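Side-chain contacts in beta-N-acetylhexosaminidase (Mycobacterium smegmatis, PDB 4YYF), which probably hydrolyses terminal non-reducing N-acetyl-D-hexosamine residues from N-acetyl-beta-D-hexosaminides, as a member of glycosyl hydrolase family 3: residues A46-V51 with Q353-V358; R60-D65 with G69-G74; G85-I90 with L99-D104; S111-L116 with R147-T152. The protein carries 1 engineered substitution. All coordinates share one frame; numbering follows the deposited sequence.

In the fold
Contacts 1, 2 and 3 are buried and lie on one curved sheet, the wall of a TIM barrel; contact 4 is partly buried and reaches the surface at L116. Strand 70-73 lies between strand 49-52 of contact 1 and strand 100-107 of contact 3, and contact 2 packs a helix on its outside. The salt bridge R60-D89 joins the helices of contacts 2 and 3, whose centres are 8 Å apart. Contact 4 joins contact 3 through the backbone pair V101-T152. Contacts 2 to 4 are wholly aliphatic across their segments; contact 1, at the barrel's closure, sets a buried asparagine amide, hydrogen-bonded at both its oxygen and its nitrogen, against leucine and glutamine.

Contact 1 of 4, residues A46-V51 with Q353-V358; sequences AQLLTV and QRNAAV
The contact lies where the TIM barrel closes: Q47 and L48, in the turn that leads into its first strand, 49-52, meet N355 of its last helix, 345-357. N355 points at the turn and does all the touching from its side. The carbonyl O of Q47 sits over the flat face of the N355 amide, 3.7 Å from CG and almost straight above it, without a hydrogen bond. The side chain of Q47 runs past that of N355 in the opposite direction, and the two amide planes stand 71° apart. With CG of Q47 anti to the backbone N (chi1 -177°) and the chain bent at the next bond, its OE1 ends 4.1 Å from N355 CB, while its polar partner is K359. N355 is gripped elsewhere: ND2 bonds to the carbonyls of S351, in the same helix, and D317, OD1 to the amide of N318. Bonds at both ends fix its rotation; those to D317 and N318 also tie the helix to the residues before strand 319-321. S351 also belongs to the sodium site, about 6 Å from the L48 side chain. L48 crosses N355 at nearly a right angle, laying its methyl CD2 3.4 Å from N355 ND2.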
loop_
_atom_site.group_PDB
_atom_site.type_symbol
_atom_site.label_atom_id
_atom_site.label_comp_id
_atom_site.label_asym_id
_atom_site.label_seq_id
_atom_site.Cartn_x
_atom_site.Cartn_y
_atom_site.Cartn_z
ATOM N N ALA A 46 -15.148 -5.952 4.569
ATOM C CA ALA A 46 -15.025 -4.785 3.694
ATOM C C ALA A 46 -13.966 -3.813 4.210
ATOM O O ALA A 46 -13.359 -3.065 3.438
ATOM C CB ALA A 46 -16.385 -4.078 3.521
ATOM N N GLN A 47 -13.725 -3.829 5.517
ATOM C CA GLN A 47 -12.723 -2.941 6.088
ATOM C C GLN A 47 -11.298 -3.319 5.652
ATOM O O GLN A 47 -10.366 -2.519 5.772
ATOM C CB GLN A 47 -12.863 -2.938 7.617
ATOM C CG GLN A 47 -11.930 -1.992 8.326
ATOM C CD GLN A 47 -12.131 -0.543 7.928
ATOM O OE1 GLN A 47 -11.151 0.219 7.822
ATOM N NE2 GLN A 47 -13.404 -0.142 7.722
ATOM N N LEU A 48 -11.136 -4.530 5.127
ATOM C CA LEU A 48 -9.825 -5.026 4.710
ATOM C C LEU A 48 -9.523 -4.740 3.235
ATOM O O LEU A 48 -8.511 -5.213 2.706
ATOM C CB LEU A 48 -9.736 -6.541 4.944
ATOM C CG LEU A 48 -10.137 -7.008 6.341
ATOM C CD1 LEU A 48 -9.945 -8.516 6.511
ATOM C CD2 LEU A 48 -9.374 -6.230 7.419
ATOM N N LEU A 49 -10.413 -4.006 2.567
ATOM C CA LEU A 49 -10.294 -3.755 1.130
ATOM C C LEU A 49 -10.030 -2.282 0.850
ATOM O O LEU A 49 -10.602 -1.408 1.507
ATOM C CB LEU A 49 -11.585 -4.170 0.401
ATOM C CG LEU A 49 -12.189 -5.538 0.745
ATOM C CD1 LEU A 49 -13.481 -5.755 -0.028
ATOM C CD2 LEU A 49 -11.187 -6.657 0.472
ATOM N N THR A 50 -9.168 -2.003 -0.125
ATOM C CA THR A 50 -9.004 -0.636 -0.631
ATOM C C THR A 50 -9.228 -0.682 -2.131
ATOM O O THR A 50 -8.622 -1.504 -2.824
ATOM C CB THR A 50 -7.605 -0.076 -0.332
ATOM O OG1 THR A 50 -7.397 -0.060 1.092
ATOM C CG2 THR A 50 -7.480 1.360 -0.870
ATOM N N VAL A 51 -10.117 0.170 -2.640
ATOM C CA VAL A 51 -10.495 0.069 -4.044
ATOM C C VAL A 51 -10.383 1.398 -4.777
ATOM O O VAL A 51 -10.766 2.447 -4.254
ATOM C CB VAL A 51 -11.929 -0.514 -4.219
ATOM C CG1 VAL A 51 -11.952 -1.980 -3.817
ATOM C CG2 VAL A 51 -12.954 0.294 -3.406
ATOM N N GLN A 353 -8.304 -4.976 13.340
ATOM C CA GLN A 353 -7.669 -4.148 14.364
ATOM C C GLN A 353 -6.542 -3.269 13.816
ATOM O O GLN A 353 -6.438 -2.098 14.181
ATOM C CB GLN A 353 -7.134 -5.011 15.516
ATOM C CG GLN A 353 -8.204 -5.827 16.252
ATOM C CD GLN A 353 -7.598 -6.903 17.130
ATOM O OE1 GLN A 353 -6.516 -6.717 17.695
ATOM N NE2 GLN A 353 -8.293 -8.041 17.256
ATOM N N ARG A 354 -5.684 -3.829 12.970
ATOM C CA ARG A 354 -4.583 -3.043 12.408
ATOM C C ARG A 354 -5.075 -1.918 11.526
ATOM O O ARG A 354 -4.486 -0.843 11.510
ATOM C CB ARG A 354 -3.614 -3.929 11.616
ATOM C CG ARG A 354 -2.856 -4.898 12.506
ATOM C CD ARG A 354 -1.801 -5.625 11.728
ATOM N NE ARG A 354 -1.041 -6.550 12.564
ATOM C CZ ARG A 354 -1.068 -7.871 12.423
ATOM N NH1 ARG A 354 -1.818 -8.405 11.468
ATOM N NH2 ARG A 354 -0.341 -8.646 13.227
ATOM N N ASN A 355 -6.130 -2.178 10.762
ATOM C CA ASN A 355 -6.728 -1.143 9.921
ATOM C C ASN A 355 -7.365 -0.059 10.762
ATOM O O ASN A 355 -7.292 1.117 10.410
ATOM C CB ASN A 355 -7.787 -1.724 8.979
ATOM C CG ASN A 355 -7.190 -2.276 7.713
ATOM O OD1 ASN A 355 -6.793 -1.514 6.830
ATOM N ND2 ASN A 355 -7.137 -3.610 7.601
ATOM N N ALA A 356 -7.999 -0.451 11.871
ATOM C CA ALA A 356 -8.619 0.535 12.756
ATOM C C ALA A 356 -7.571 1.361 13.482
ATOM O O ALA A 356 -7.791 2.540 13.760
ATOM C CB ALA A 356 -9.573 -0.138 13.769
ATOM N N ALA A 357 -6.436 0.741 13.801
ATOM C CA ALA A 357 -5.421 1.401 14.629
ATOM C C ALA A 357 -4.827 2.647 13.964
ATOM O O ALA A 357 -4.353 3.560 14.644
ATOM C CB ALA A 357 -4.324 0.424 15.035
ATOM N N VAL A 358 -4.852 2.709 12.639
ATOM C CA VAL A 358 -4.342 3.909 11.986
ATOM C C VAL A 358 -5.425 4.931 11.652
ATOM O O VAL A 358 -5.154 5.910 10.963
ATOM C CB VAL A 358 -3.506 3.579 10.743
ATOM C CG1 VAL A 358 -2.239 2.854 11.160
ATOM C CG2 VAL A 358 -4.313 2.723 9.765
#

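Contact 2 of 4, residues R60-D65 with G69-G74; sequences RAVVAD and GGIMIG
The backbones that carry V62 and V63 of helix 56-66 and I71 of strand 70-73 keep well apart, the nearest CA atoms being those of V63 and G69 at 7.8 Å, and side chains bridge the gap. One methyl does the work on the strand side: CG2 of I71. It stands 4.0 Å from V62 CG1 and equally far, 4.0 Å, from V63 CG2. Those two helix methyls are themselves 4.2 Å apart, V62 CG1 to V63 CG2, so the three form a nearly equilateral triangle of van der Waals contacts. I71 reaches this spot with CG1 held between its backbone N and carbonyl carbon (chi1 56°), which leaves CG2 beside the N and directed at the helix. V62 meets it obliquely, V63 at close to a right angle. The CD1 end of I71 touches L87 of helix 86-93, and V63 also touches I90 of that helix. Helix leaning on the strand that follows it, through valine and isoleucine, is the packing of the beta-alpha-beta unit 49-52, 56-66, 70-73, the building block of the TIM barrel.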
loop_
_atom_site.group_PDB
_atom_site.type_symbol
_atom_site.label_atom_id
_atom_site.label_comp_id
_atom_site.label_asym_id
_atom_site.label_seq_id
_atom_site.Cartn_x
_atom_site.Cartn_y
_atom_site.Cartn_z
ATOM N N ARG A 60 -18.971 7.373 -3.839
ATOM C CA ARG A 60 -20.130 7.503 -2.956
ATOM C C ARG A 60 -20.889 6.176 -2.836
ATOM O O ARG A 60 -21.287 5.782 -1.748
ATOM C CB ARG A 60 -21.073 8.603 -3.439
ATOM C CG ARG A 60 -22.255 8.834 -2.493
ATOM C CD ARG A 60 -23.139 9.996 -2.948
ATOM N NE ARG A 60 -22.408 11.263 -2.923
ATOM C CZ ARG A 60 -22.198 11.988 -1.826
ATOM N NH1 ARG A 60 -22.662 11.573 -0.645
ATOM N NH2 ARG A 60 -21.523 13.130 -1.914
ATOM N N ALA A 61 -21.076 5.491 -3.955
ATOM C CA ALA A 61 -21.797 4.224 -3.944
ATOM C C ALA A 61 -21.011 3.112 -3.249
ATOM O O ALA A 61 -21.586 2.350 -2.479
ATOM C CB ALA A 61 -22.201 3.812 -5.359
ATOM N N VAL A 62 -19.707 3.011 -3.493
ATOM C CA VAL A 62 -18.956 1.891 -2.918
ATOM C C VAL A 62 -18.840 2.026 -1.395
ATOM O O VAL A 62 -18.950 1.033 -0.664
ATOM C CB VAL A 62 -17.586 1.648 -3.621
ATOM C CG1 VAL A 62 -16.517 2.635 -3.130
ATOM C CG2 VAL A 62 -17.111 0.203 -3.394
ATOM N N VAL A 63 -18.679 3.257 -0.915
ATOM C CA VAL A 63 -18.574 3.516 0.523
ATOM C C VAL A 63 -19.907 3.299 1.247
ATOM O O VAL A 63 -19.959 2.597 2.266
ATOM C CB VAL A 63 -18.008 4.920 0.801
ATOM C CG1 VAL A 63 -18.121 5.276 2.298
ATOM C CG2 VAL A 63 -16.558 4.999 0.324
ATOM N N ALA A 64 -20.993 3.864 0.715
ATOM C CA ALA A 64 -22.296 3.701 1.361
ATOM C C ALA A 64 -22.870 2.295 1.215
ATOM O O ALA A 64 -23.526 1.775 2.130
ATOM C CB ALA A 64 -23.299 4.742 0.833
ATOM N N ASP A 65 -22.647 1.660 0.068
ATOM C CA ASP A 65 -23.321 0.385 -0.182
ATOM C C ASP A 65 -22.562 -0.792 0.396
ATOM O O ASP A 65 -23.162 -1.798 0.770
ATOM C CB ASP A 65 -23.537 0.149 -1.690
ATOM C CG ASP A 65 -24.452 1.180 -2.323
ATOM O OD1 ASP A 65 -25.122 1.917 -1.580
ATOM O OD2 ASP A 65 -24.498 1.251 -3.573
ATOM N N GLY A 69 -13.193 -0.105 3.446
ATOM C CA GLY A 69 -12.387 0.665 4.378
ATOM C C GLY A 69 -11.613 1.775 3.695
ATOM O O GLY A 69 -11.305 2.804 4.303
ATOM N N GLY A 70 -11.287 1.576 2.424
ATOM C CA GLY A 70 -10.468 2.564 1.744
ATOM C C GLY A 70 -10.825 2.726 0.290
ATOM O O GLY A 70 -11.298 1.792 -0.358
ATOM N N ILE A 71 -10.612 3.935 -0.225
ATOM C CA ILE A 71 -10.703 4.185 -1.656
ATOM C C ILE A 71 -9.367 4.731 -2.136
ATOM O O ILE A 71 -8.657 5.393 -1.377
ATOM C CB ILE A 71 -11.838 5.169 -2.008
ATOM C CG1 ILE A 71 -11.674 6.478 -1.238
ATOM C CG2 ILE A 71 -13.210 4.513 -1.738
ATOM C CD1 ILE A 71 -12.641 7.590 -1.694
HETATM N N MSE A 72 -9.013 4.441 -3.385
HETATM C CA MSE A 72 -7.750 4.919 -3.916
HETATM C C MSE A 72 -7.976 5.890 -5.072
HETATM O O MSE A 72 -8.825 5.668 -5.936
HETATM C CB MSE A 72 -6.864 3.769 -4.393
HETATM C CG MSE A 72 -5.493 4.265 -4.830
HETATM SE SE MSE A 72 -4.385 2.862 -5.558
HETATM C CE MSE A 72 -2.734 3.869 -5.811
ATOM N N ILE A 73 -7.197 6.964 -5.069
ATOM C CA ILE A 73 -7.202 7.943 -6.137
ATOM C C ILE A 73 -6.072 7.561 -7.089
ATOM O O ILE A 73 -4.935 7.377 -6.660
ATOM C CB ILE A 73 -6.899 9.345 -5.582
ATOM C CG1 ILE A 73 -7.878 9.718 -4.459
ATOM C CG2 ILE A 73 -6.911 10.385 -6.684
ATOM C CD1 ILE A 73 -9.339 9.720 -4.866
ATOM N N GLY A 74 -6.362 7.461 -8.383
ATOM C CA GLY A 74 -5.325 7.129 -9.344
ATOM C C GLY A 74 -5.418 7.958 -10.598
ATOM O O GLY A 74 -6.201 8.910 -10.659
#

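Contact 3 of 4, residues G85-I90 with L99-D104; sequences GSLGDI and LAVSVD
L87 and V101 meet tip to tip, and their forked ends mesh like two short combs. The V101 methyl CG2 enters the fork of the leucine, 3.9 Å from L87 CD1 and a little farther from L87 CD2. In return, L87 CD2 settles in the notch between the two valine methyls, 3.9 Å from V101 CG1 and 4.2 Å from V101 CG2. The leucine gets there because its CG is anti to the backbone N (chi1 178°), which swings the branch in although its first bond does not aim at the strand. The backbones stay apart, with 9.1 Å between the CA atoms of L87 and V101.

The second bump comes from L99, just before strand 100-107. Its CD2 drops into the shallow groove between L87 and I90, neighbours one helical turn apart. It lies 4.2 Å from I90 CG2 and, more loosely, 4.5 Å from L87 CD1. I71 of the adjacent strand touches both L87 and L99, while V63 of helix 56-66 covers I90 and L99, so the patch continues past these two segments. On the outer side of the helix, D89 forms a salt bridge with R60. This interlocking of branched aliphatics between helix 86-93 and its next strand is how a beta-alpha-beta unit of the TIM barrel holds its helix against the wall.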
loop_
_atom_site.group_PDB
_atom_site.type_symbol
_atom_site.label_atom_id
_atom_site.label_comp_id
_atom_site.label_asym_id
_atom_site.label_seq_id
_atom_site.Cartn_x
_atom_site.Cartn_y
_atom_site.Cartn_z
ATOM N N GLY A 85 -15.806 19.416 -2.530
ATOM C CA GLY A 85 -16.522 19.075 -1.306
ATOM C C GLY A 85 -17.059 17.658 -1.276
ATOM O O GLY A 85 -17.534 17.189 -0.238
ATOM N N SER A 86 -17.001 16.949 -2.401
ATOM C CA SER A 86 -17.653 15.642 -2.425
ATOM C C SER A 86 -16.891 14.588 -1.613
ATOM O O SER A 86 -17.507 13.807 -0.890
ATOM C CB SER A 86 -17.975 15.195 -3.861
ATOM O OG SER A 86 -16.793 14.905 -4.566
ATOM N N LEU A 87 -15.560 14.573 -1.673
ATOM C CA LEU A 87 -14.827 13.604 -0.848
ATOM C C LEU A 87 -15.101 13.827 0.639
ATOM O O LEU A 87 -15.359 12.877 1.374
ATOM C CB LEU A 87 -13.320 13.627 -1.125
ATOM C CG LEU A 87 -12.515 12.654 -0.235
ATOM C CD1 LEU A 87 -12.908 11.179 -0.478
ATOM C CD2 LEU A 87 -11.033 12.852 -0.434
ATOM N N GLY A 88 -15.069 15.086 1.074
ATOM C CA GLY A 88 -15.347 15.416 2.459
ATOM C C GLY A 88 -16.709 14.917 2.901
ATOM O O GLY A 88 -16.851 14.370 3.989
ATOM N N ASP A 89 -17.706 15.093 2.041
ATOM C CA ASP A 89 -19.063 14.676 2.344
ATOM C C ASP A 89 -19.172 13.157 2.495
ATOM O O ASP A 89 -19.815 12.652 3.424
ATOM C CB ASP A 89 -20.001 15.169 1.250
ATOM C CG ASP A 89 -21.452 14.887 1.560
ATOM O OD1 ASP A 89 -22.003 15.566 2.443
ATOM O OD2 ASP A 89 -22.043 14.002 0.912
ATOM N N ILE A 90 -18.539 12.429 1.581
ATOM C CA ILE A 90 -18.555 10.959 1.610
ATOM C C ILE A 90 -17.808 10.433 2.838
ATOM O O ILE A 90 -18.277 9.521 3.528
ATOM C CB ILE A 90 -17.932 10.398 0.311
ATOM C CG1 ILE A 90 -18.830 10.753 -0.879
ATOM C CG2 ILE A 90 -17.737 8.884 0.393
ATOM C CD1 ILE A 90 -18.142 10.653 -2.232
ATOM N N LEU A 99 -13.043 6.679 6.706
ATOM C CA LEU A 99 -12.605 6.243 5.385
ATOM C C LEU A 99 -11.134 6.573 5.179
ATOM O O LEU A 99 -10.688 7.680 5.505
ATOM C CB LEU A 99 -13.433 6.950 4.305
ATOM C CG LEU A 99 -13.174 6.611 2.837
ATOM C CD1 LEU A 99 -13.518 5.148 2.580
ATOM C CD2 LEU A 99 -14.003 7.541 1.913
ATOM N N ALA A 100 -10.374 5.614 4.657
ATOM C CA ALA A 100 -8.987 5.890 4.275
ATOM C C ALA A 100 -8.959 6.277 2.809
ATOM O O ALA A 100 -9.616 5.654 1.979
ATOM C CB ALA A 100 -8.087 4.673 4.520
ATOM N N VAL A 101 -8.201 7.317 2.485
ATOM C CA VAL A 101 -8.140 7.812 1.119
ATOM C C VAL A 101 -6.683 7.788 0.693
ATOM O O VAL A 101 -5.875 8.513 1.252
ATOM C CB VAL A 101 -8.680 9.251 1.042
ATOM C CG1 VAL A 101 -8.563 9.797 -0.401
ATOM C CG2 VAL A 101 -10.144 9.272 1.522
ATOM N N SER A 102 -6.353 6.947 -0.285
ATOM C CA SER A 102 -4.957 6.696 -0.627
ATOM C C SER A 102 -4.644 7.133 -2.048
ATOM O O SER A 102 -5.552 7.328 -2.860
ATOM C CB SER A 102 -4.623 5.216 -0.437
ATOM O OG SER A 102 -5.475 4.401 -1.232
ATOM N N VAL A 103 -3.348 7.270 -2.345
ATOM C CA VAL A 103 -2.885 7.751 -3.637
ATOM C C VAL A 103 -1.416 7.352 -3.827
ATOM O O VAL A 103 -0.689 7.168 -2.843
ATOM C CB VAL A 103 -3.033 9.304 -3.726
ATOM C CG1 VAL A 103 -2.093 10.001 -2.720
ATOM C CG2 VAL A 103 -2.764 9.803 -5.155
ATOM N N ASP A 104 -0.994 7.193 -5.079
ATOM C CA ASP A 104 0.428 7.104 -5.417
ATOM C C ASP A 104 1.000 8.509 -5.632
ATOM O O ASP A 104 0.926 9.049 -6.730
ATOM C CB ASP A 104 0.639 6.323 -6.717
ATOM C CG ASP A 104 0.678 4.817 -6.516
ATOM O OD1 ASP A 104 0.784 4.353 -5.359
ATOM O OD2 ASP A 104 0.617 4.088 -7.535
#

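Contact 4 of 4, residues S111-L116 with R147-T152; sequences SRLASL and RDLGVT
No ring, side-chain amide, carboxylate or guanidinium takes part where L113 and L116 meet L149 and V151; the contact has no faces or edges to speak of, only methyls and a methylene. L113 reaches across with CD1, which lies 4.0 Å from V151 CG2 and 4.4 Å from L149 CD1, so a single methyl serves both partners. The L113 and V151 side chains run past each other in opposite directions. L116 approaches L149 obliquely: L149 CD1 rests 4.0 Å from L116 CD1 and 4.1 Å from L116 CB, lodged against the stem as well as the end of that leucine. With its CG beside the backbone N and anti to the carbonyl carbon (chi1 -63°), L149 holds CD1 forward between the two leucines opposite.

L113 is the N-cap residue of helix 114-117. L149 and V151 flank G150, whose positive phi (91°) belongs to the Schellman motif ending helix 132-148, before the chain turns into strand 153-154. M146 of that helix and V103 of the sheet cover both L113 and V151, while L116 is exposed. The L113 backbone N is bonded to E105. Across the contact itself the hold is purely dispersive and hydrophobic: no polar side-chain atom is buried between the segments, and contacts of this kind fix direction less strictly than hydrogen bonds would.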
loop_
_atom_site.group_PDB
_atom_site.type_symbol
_atom_site.label_atom_id
_atom_site.label_comp_id
_atom_site.label_asym_id
_atom_site.label_seq_id
_atom_site.Cartn_x
_atom_site.Cartn_y
_atom_site.Cartn_z
ATOM N N SER A 111 3.035 10.796 -9.775
ATOM C CA SER A 111 2.623 11.961 -9.009
ATOM C C SER A 111 1.187 12.305 -9.387
ATOM O O SER A 111 0.931 13.302 -10.066
ATOM C CB SER A 111 3.569 13.119 -9.320
ATOM O OG SER A 111 3.392 14.203 -8.431
ATOM N N ARG A 112 0.247 11.472 -8.946
ATOM C CA ARG A 112 -1.144 11.601 -9.390
ATOM C C ARG A 112 -1.801 12.917 -8.951
ATOM O O ARG A 112 -2.787 13.336 -9.539
ATOM C CB ARG A 112 -1.970 10.399 -8.911
ATOM C CG ARG A 112 -1.384 9.029 -9.299
ATOM C CD ARG A 112 -0.946 8.963 -10.764
ATOM N NE ARG A 112 -0.509 7.614 -11.154
ATOM C CZ ARG A 112 0.531 7.352 -11.941
ATOM N NH1 ARG A 112 1.262 8.338 -12.437
ATOM N NH2 ARG A 112 0.841 6.097 -12.236
ATOM N N LEU A 113 -1.237 13.581 -7.943
ATOM C CA LEU A 113 -1.803 14.855 -7.480
ATOM C C LEU A 113 -1.060 16.106 -7.980
ATOM O O LEU A 113 -1.377 17.236 -7.571
ATOM C CB LEU A 113 -1.892 14.864 -5.954
ATOM C CG LEU A 113 -2.710 13.727 -5.329
ATOM C CD1 LEU A 113 -2.689 13.848 -3.800
ATOM C CD2 LEU A 113 -4.146 13.744 -5.858
ATOM N N ALA A 114 -0.100 15.920 -8.880
ATOM C CA ALA A 114 0.751 17.034 -9.344
ATOM C C ALA A 114 -0.006 18.252 -9.871
ATOM O O ALA A 114 0.459 19.384 -9.727
ATOM C CB ALA A 114 1.768 16.557 -10.379
ATOM N N SER A 115 -1.157 18.027 -10.495
ATOM C CA SER A 115 -1.922 19.133 -11.073
ATOM C C SER A 115 -2.449 20.058 -9.976
ATOM O O SER A 115 -2.711 21.244 -10.216
ATOM C CB SER A 115 -3.080 18.603 -11.924
ATOM O OG SER A 115 -3.943 17.812 -11.131
ATOM N N LEU A 116 -2.581 19.511 -8.768
ATOM C CA LEU A 116 -3.115 20.264 -7.630
ATOM C C LEU A 116 -2.049 20.675 -6.621
ATOM O O LEU A 116 -2.170 21.704 -5.964
ATOM C CB LEU A 116 -4.201 19.446 -6.911
ATOM C CG LEU A 116 -5.499 19.196 -7.682
ATOM C CD1 LEU A 116 -6.331 18.121 -6.981
ATOM C CD2 LEU A 116 -6.311 20.467 -7.812
ATOM N N ARG A 147 -3.126 16.381 2.737
ATOM C CA ARG A 147 -4.113 16.450 3.809
ATOM C C ARG A 147 -5.226 17.438 3.472
ATOM O O ARG A 147 -6.393 17.155 3.714
ATOM C CB ARG A 147 -3.468 16.895 5.122
ATOM C CG ARG A 147 -2.501 15.910 5.772
ATOM C CD ARG A 147 -3.143 14.581 6.146
ATOM N NE ARG A 147 -4.314 14.655 7.027
ATOM C CZ ARG A 147 -4.282 14.935 8.327
ATOM N NH1 ARG A 147 -3.134 15.265 8.913
ATOM N NH2 ARG A 147 -5.415 14.928 9.034
ATOM N N ASP A 148 -4.861 18.606 2.937
ATOM C CA ASP A 148 -5.852 19.616 2.531
ATOM C C ASP A 148 -6.866 19.040 1.540
ATOM O O ASP A 148 -8.030 19.459 1.487
ATOM C CB ASP A 148 -5.167 20.819 1.882
ATOM C CG ASP A 148 -4.904 21.949 2.851
ATOM O OD1 ASP A 148 -5.658 22.091 3.845
ATOM O OD2 ASP A 148 -3.949 22.718 2.598
ATOM N N LEU A 149 -6.419 18.068 0.757
ATOM C CA LEU A 149 -7.279 17.447 -0.247
ATOM C C LEU A 149 -8.025 16.231 0.288
ATOM O O LEU A 149 -8.774 15.590 -0.448
ATOM C CB LEU A 149 -6.454 17.049 -1.483
ATOM C CG LEU A 149 -5.797 18.196 -2.252
ATOM C CD1 LEU A 149 -4.852 17.649 -3.323
ATOM C CD2 LEU A 149 -6.857 19.084 -2.913
ATOM N N GLY A 150 -7.839 15.904 1.563
ATOM C CA GLY A 150 -8.549 14.765 2.135
ATOM C C GLY A 150 -7.822 13.434 2.046
ATOM O O GLY A 150 -8.383 12.390 2.402
ATOM N N VAL A 151 -6.575 13.454 1.582
ATOM C CA VAL A 151 -5.786 12.223 1.504
ATOM C C VAL A 151 -5.331 11.826 2.909
ATOM O O VAL A 151 -4.917 12.687 3.679
ATOM C CB VAL A 151 -4.564 12.427 0.580
ATOM C CG1 VAL A 151 -3.576 11.254 0.696
ATOM C CG2 VAL A 151 -5.023 12.610 -0.860
ATOM N N THR A 152 -5.411 10.534 3.236
ATOM C CA THR A 152 -4.915 10.011 4.521
ATOM C C THR A 152 -3.713 9.063 4.415
ATOM O O THR A 152 -2.958 8.865 5.392
ATOM C CB THR A 152 -6.040 9.340 5.345
ATOM O OG1 THR A 152 -6.476 8.129 4.711
ATOM C CG2 THR A 152 -7.221 10.277 5.474
#